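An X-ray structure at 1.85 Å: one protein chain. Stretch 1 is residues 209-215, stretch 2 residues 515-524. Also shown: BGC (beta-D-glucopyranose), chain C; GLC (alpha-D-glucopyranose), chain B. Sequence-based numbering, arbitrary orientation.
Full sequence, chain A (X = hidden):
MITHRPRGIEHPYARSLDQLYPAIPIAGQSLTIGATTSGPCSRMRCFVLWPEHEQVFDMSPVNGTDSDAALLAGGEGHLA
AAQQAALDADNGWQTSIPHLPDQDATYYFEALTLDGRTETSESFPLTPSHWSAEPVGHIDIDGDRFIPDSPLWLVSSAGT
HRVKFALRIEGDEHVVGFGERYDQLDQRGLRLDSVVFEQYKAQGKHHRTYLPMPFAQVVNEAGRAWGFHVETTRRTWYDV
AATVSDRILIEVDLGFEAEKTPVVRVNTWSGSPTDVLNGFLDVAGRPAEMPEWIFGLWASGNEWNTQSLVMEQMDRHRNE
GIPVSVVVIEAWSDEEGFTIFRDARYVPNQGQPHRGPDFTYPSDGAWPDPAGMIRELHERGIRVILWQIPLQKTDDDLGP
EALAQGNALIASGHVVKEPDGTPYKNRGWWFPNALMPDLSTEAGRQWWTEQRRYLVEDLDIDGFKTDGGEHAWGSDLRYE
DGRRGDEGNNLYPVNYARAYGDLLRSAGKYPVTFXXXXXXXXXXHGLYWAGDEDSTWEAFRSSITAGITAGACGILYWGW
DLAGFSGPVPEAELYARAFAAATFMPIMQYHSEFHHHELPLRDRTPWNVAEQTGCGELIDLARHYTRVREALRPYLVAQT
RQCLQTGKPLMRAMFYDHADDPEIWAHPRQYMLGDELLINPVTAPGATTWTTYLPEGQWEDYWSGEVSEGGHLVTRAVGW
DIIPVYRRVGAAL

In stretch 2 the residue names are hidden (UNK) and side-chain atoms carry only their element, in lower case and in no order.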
# COMPACT_ATOMS: atom_id res chain seq x y z
N THR A 209 -2.78 2.95 -5.23
CA THR A 209 -2.40 1.75 -4.48
C THR A 209 -1.31 2.05 -3.44
O THR A 209 -0.47 2.98 -3.61
CB THR A 209 -1.95 0.62 -5.45
OG1 THR A 209 -1.60 -0.56 -4.72
CG2 THR A 209 -0.76 1.04 -6.28
N TYR A 210 -1.33 1.23 -2.40
CA TYR A 210 -0.30 1.16 -1.39
C TYR A 210 0.97 0.44 -1.87
O TYR A 210 2.04 0.62 -1.28
CB TYR A 210 -0.76 0.36 -0.18
CG TYR A 210 -2.06 0.72 0.50
CD1 TYR A 210 -2.10 1.67 1.52
CD2 TYR A 210 -3.22 0.03 0.19
CE1 TYR A 210 -3.31 1.96 2.18
CE2 TYR A 210 -4.42 0.30 0.85
CZ TYR A 210 -4.47 1.27 1.83
OH TYR A 210 -5.65 1.53 2.53
N LEU A 211 0.83 -0.41 -2.89
CA LEU A 211 1.86 -1.37 -3.28
C LEU A 211 2.04 -1.39 -4.81
O LEU A 211 1.72 -2.40 -5.48
CB LEU A 211 1.48 -2.75 -2.75
CG LEU A 211 2.60 -3.67 -2.29
CD1 LEU A 211 2.03 -5.00 -1.80
CD2 LEU A 211 3.62 -3.91 -3.38
N PRO A 212 2.57 -0.30 -5.36
CA PRO A 212 2.82 -0.25 -6.80
C PRO A 212 4.15 -0.92 -7.12
O PRO A 212 4.98 -1.10 -6.23
CB PRO A 212 2.91 1.25 -7.07
CG PRO A 212 3.49 1.81 -5.82
CD PRO A 212 2.92 0.97 -4.70
N MET A 213 4.35 -1.25 -8.39
CA MET A 213 5.67 -1.64 -8.92
C MET A 213 5.81 -1.15 -10.35
O MET A 213 4.83 -1.11 -11.09
CB MET A 213 5.86 -3.15 -8.87
CG MET A 213 5.90 -3.74 -7.46
SD MET A 213 6.26 -5.49 -7.50
CE MET A 213 5.81 -5.99 -5.84
N PRO A 214 7.03 -0.76 -10.77
CA PRO A 214 7.23 -0.32 -12.14
C PRO A 214 7.54 -1.50 -13.07
O PRO A 214 8.60 -1.54 -13.70
CB PRO A 214 8.39 0.66 -12.02
CG PRO A 214 9.22 0.09 -10.90
CD PRO A 214 8.22 -0.48 -9.93
N PHE A 215 6.58 -2.40 -13.17
CA PHE A 215 6.73 -3.69 -13.87
C PHE A 215 5.37 -4.13 -14.35
O PHE A 215 4.37 -3.92 -13.65
CB PHE A 215 7.30 -4.78 -12.93
CG PHE A 215 6.94 -6.20 -13.35
CD1 PHE A 215 7.68 -6.86 -14.32
CD2 PHE A 215 5.86 -6.86 -12.79
CE1 PHE A 215 7.34 -8.14 -14.72
CE2 PHE A 215 5.51 -8.14 -13.20
CZ PHE A 215 6.27 -8.79 -14.15
N UNK A 515 2.05 -6.44 6.18
CA UNK A 515 2.14 -5.04 5.71
C UNK A 515 1.08 -4.74 4.67
O UNK A 515 0.54 -5.65 4.08
o UNK A 515 4.56 -5.16 5.91
c UNK A 515 3.51 -4.78 5.05
N UNK A 516 0.75 -3.45 4.49
CA UNK A 516 -0.12 -3.01 3.41
C UNK A 516 0.65 -2.30 2.30
O UNK A 516 0.19 -2.29 1.17
c UNK A 516 -2.05 2.38 6.03
c UNK A 516 -1.26 -2.09 3.90
n UNK A 516 -1.39 1.43 5.37
n UNK A 516 -3.24 2.16 6.57
n UNK A 516 -1.51 3.59 6.16
c UNK A 516 -0.77 -0.76 4.50
c UNK A 516 -1.89 0.08 5.10
N UNK A 517 1.78 -1.68 2.62
CA UNK A 517 2.51 -0.96 1.59
C UNK A 517 3.79 -1.68 1.21
O UNK A 517 4.34 -2.52 1.94
o UNK A 517 3.68 0.57 3.06
c UNK A 517 2.77 0.50 1.98
N UNK A 518 4.26 -1.31 0.02
CA UNK A 518 5.45 -1.91 -0.57
C UNK A 518 5.81 -1.38 -1.94
O UNK A 518 5.18 -0.44 -2.46
N UNK A 519 6.84 -2.00 -2.51
CA UNK A 519 7.44 -1.62 -3.78
C UNK A 519 8.24 -2.83 -4.29
O UNK A 519 8.20 -3.91 -3.69
c UNK A 519 9.71 0.42 -5.59
c UNK A 519 8.32 -0.35 -3.63
c UNK A 519 8.83 1.88 -7.29
c UNK A 519 8.50 0.43 -4.91
c UNK A 519 7.61 1.92 -6.60
c UNK A 519 9.88 1.13 -6.76
c UNK A 519 7.46 1.18 -5.42
N UNK A 520 8.93 -2.69 -5.40
CA UNK A 520 9.87 -3.71 -5.88
C UNK A 520 10.78 -4.15 -4.73
O UNK A 520 11.34 -3.29 -4.05
c UNK A 520 11.52 -4.20 -7.73
c UNK A 520 10.73 -3.13 -7.02
o UNK A 520 9.89 -2.45 -7.96
N UNK A 521 10.89 -5.46 -4.52
CA UNK A 521 11.61 -6.03 -3.38
C UNK A 521 10.74 -6.50 -2.22
O UNK A 521 11.17 -7.37 -1.45
N UNK A 522 9.51 -5.97 -2.10
CA UNK A 522 8.56 -6.43 -1.09
C UNK A 522 8.23 -7.94 -1.15
O UNK A 522 7.87 -8.53 -0.12
c UNK A 522 7.27 -5.59 -1.12
o UNK A 522 7.55 -4.26 -0.72
N UNK A 523 8.41 -8.55 -2.32
CA UNK A 523 8.17 -9.99 -2.52
C UNK A 523 8.94 -10.86 -1.49
O UNK A 523 8.43 -11.90 -1.06
n UNK A 523 8.17 -8.24 -6.93
c UNK A 523 7.84 -9.79 -5.09
o UNK A 523 9.21 -7.80 -4.98
c UNK A 523 8.59 -10.43 -3.93
c UNK A 523 8.48 -8.53 -5.67
N UNK A 524 10.13 -10.42 -1.09
CA UNK A 524 10.97 -11.14 -0.15
C UNK A 524 10.62 -10.99 1.33
O UNK A 524 11.19 -11.70 2.16
c UNK A 524 12.45 -10.76 -0.38
C2 BGC C . -4.52 -0.27 9.16
C3 BGC C . -5.76 -0.80 9.89
C4 BGC C . -5.57 -0.64 11.39
C5 BGC C . -5.23 0.82 11.75
C6 BGC C . -4.84 0.90 13.22
C1 BGC C . -3.51 0.61 9.94
O2 BGC C . -4.57 -0.14 7.72
O3 BGC C . -6.00 -2.17 9.54
O4 BGC C . -6.75 -1.06 12.10
O5 BGC C . -4.17 1.40 10.95
O6 BGC C . -4.74 2.26 13.65
C1 GLC B . -7.92 5.47 9.75
C2 GLC B . -7.64 4.01 9.36
C3 GLC B . -6.14 3.76 9.29
C4 GLC B . -5.50 4.73 8.30
C5 GLC B . -5.81 6.15 8.80
C6 GLC B . -5.21 7.23 7.92
O2 GLC B . -8.27 3.14 10.30
O3 GLC B . -5.90 2.41 8.87
O4 GLC B . -4.09 4.49 8.21
O5 GLC B . -7.23 6.37 8.88
O6 GLC B . -5.89 7.34 6.66

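Position 515 carries one carbon and one oxygen, a primary alcohol that stays 7.0 Å or more from the first stretch; it is Ser515, and its hydroxyl is satisfied elsewhere in the structure.

At position 516 three carbons run in an extended chain to a nitrogen and then to a carbon bearing two further nitrogens. The first carbon lies over one face of the Tyr210 ring, the third is 3.8 Å from Tyr210 CE1, and the backbone O of 516 is 3.1 Å from Tyr210 CB. The planar end group can only be a guanidinium, so the residue is Arg516. The guanidinium meets both sugars near its own plane: Arg516 NH1 donates to GLC O4 at 3.0 Å and to BGC O2 at 2.9 Å, and Arg516 NH2 adds a weak bond to GLC O4 at 3.4 Å.

Position 517 again has one carbon and one oxygen. The CB of 517 is 4.1 Å from Tyr210 CB, and the CA of 517 makes a bent CA-H...O contact with Tyr210 O at 3.3 Å; the residue is Ser517.

Position 518 has no side-chain atoms. An ideal CB on 518 would lie a tight 3.1 Å from Leu211 CG and would also clash with the side-chain oxygen of position 522. This is Gly518, whose bare, extended backbone can instead lie close to Leu211.

At position 519 one carbon leads to a six-carbon ring with no heteroatom. The CA-to-CB bond points away from the first stretch, yet the ring comes back to it, its nearest carbons lying 4.0 Å from Pro212 CG and 3.6 Å from Pro214 CD; it is Phe519.

Position 520 branches at its first carbon into one oxygen and one carbon. The side-chain oxygen of 520 is 3.2 Å from Pro214 CD, and the backbone N of 520 lies 3.8 Å from Met213 CG; the branching identifies Thr520.

Position 521 has no side chain. With phi/psi of 101/-22, a CB would jam against the preceding carbonyl oxygen, so Gly521 suits the type II turn spanning 519 to 522.

Position 522, one carbon and one oxygen, is Ser522. Its OG accepts a 3.0 Å hydrogen bond from Phe519 N, bracing the turn from within.

Position 523 has three carbons, the last carrying an oxygen and a nitrogen, and that nitrogen reaches to 3.4 Å from Met213 SD. The amide is that of Gln523, and Gln523 OE1 accepts from Gly521 N at 2.9 Å.

Position 524 has a single carbon and is Ala524, beyond reach of the first stretch.

The contact combines backbone pairing around Gly518 with side-chain packing on both stretches. Its one direct hydrogen bond runs from Gly518 N to Tyr210 O (3.2 Å). CA-H...O contacts continue the pairing: Leu211 CA lies 3.5 Å from Gly518 O. Phe519 CA likewise lies 3.5 Å from Pro212 O, which has no conventional partner in the model. The Phe519 ring packs on two prolines at one end; at the other, Tyr210 lies against the arginine that binds the sugars.

Stretch 2 (515-524) SRSGFTGSQA
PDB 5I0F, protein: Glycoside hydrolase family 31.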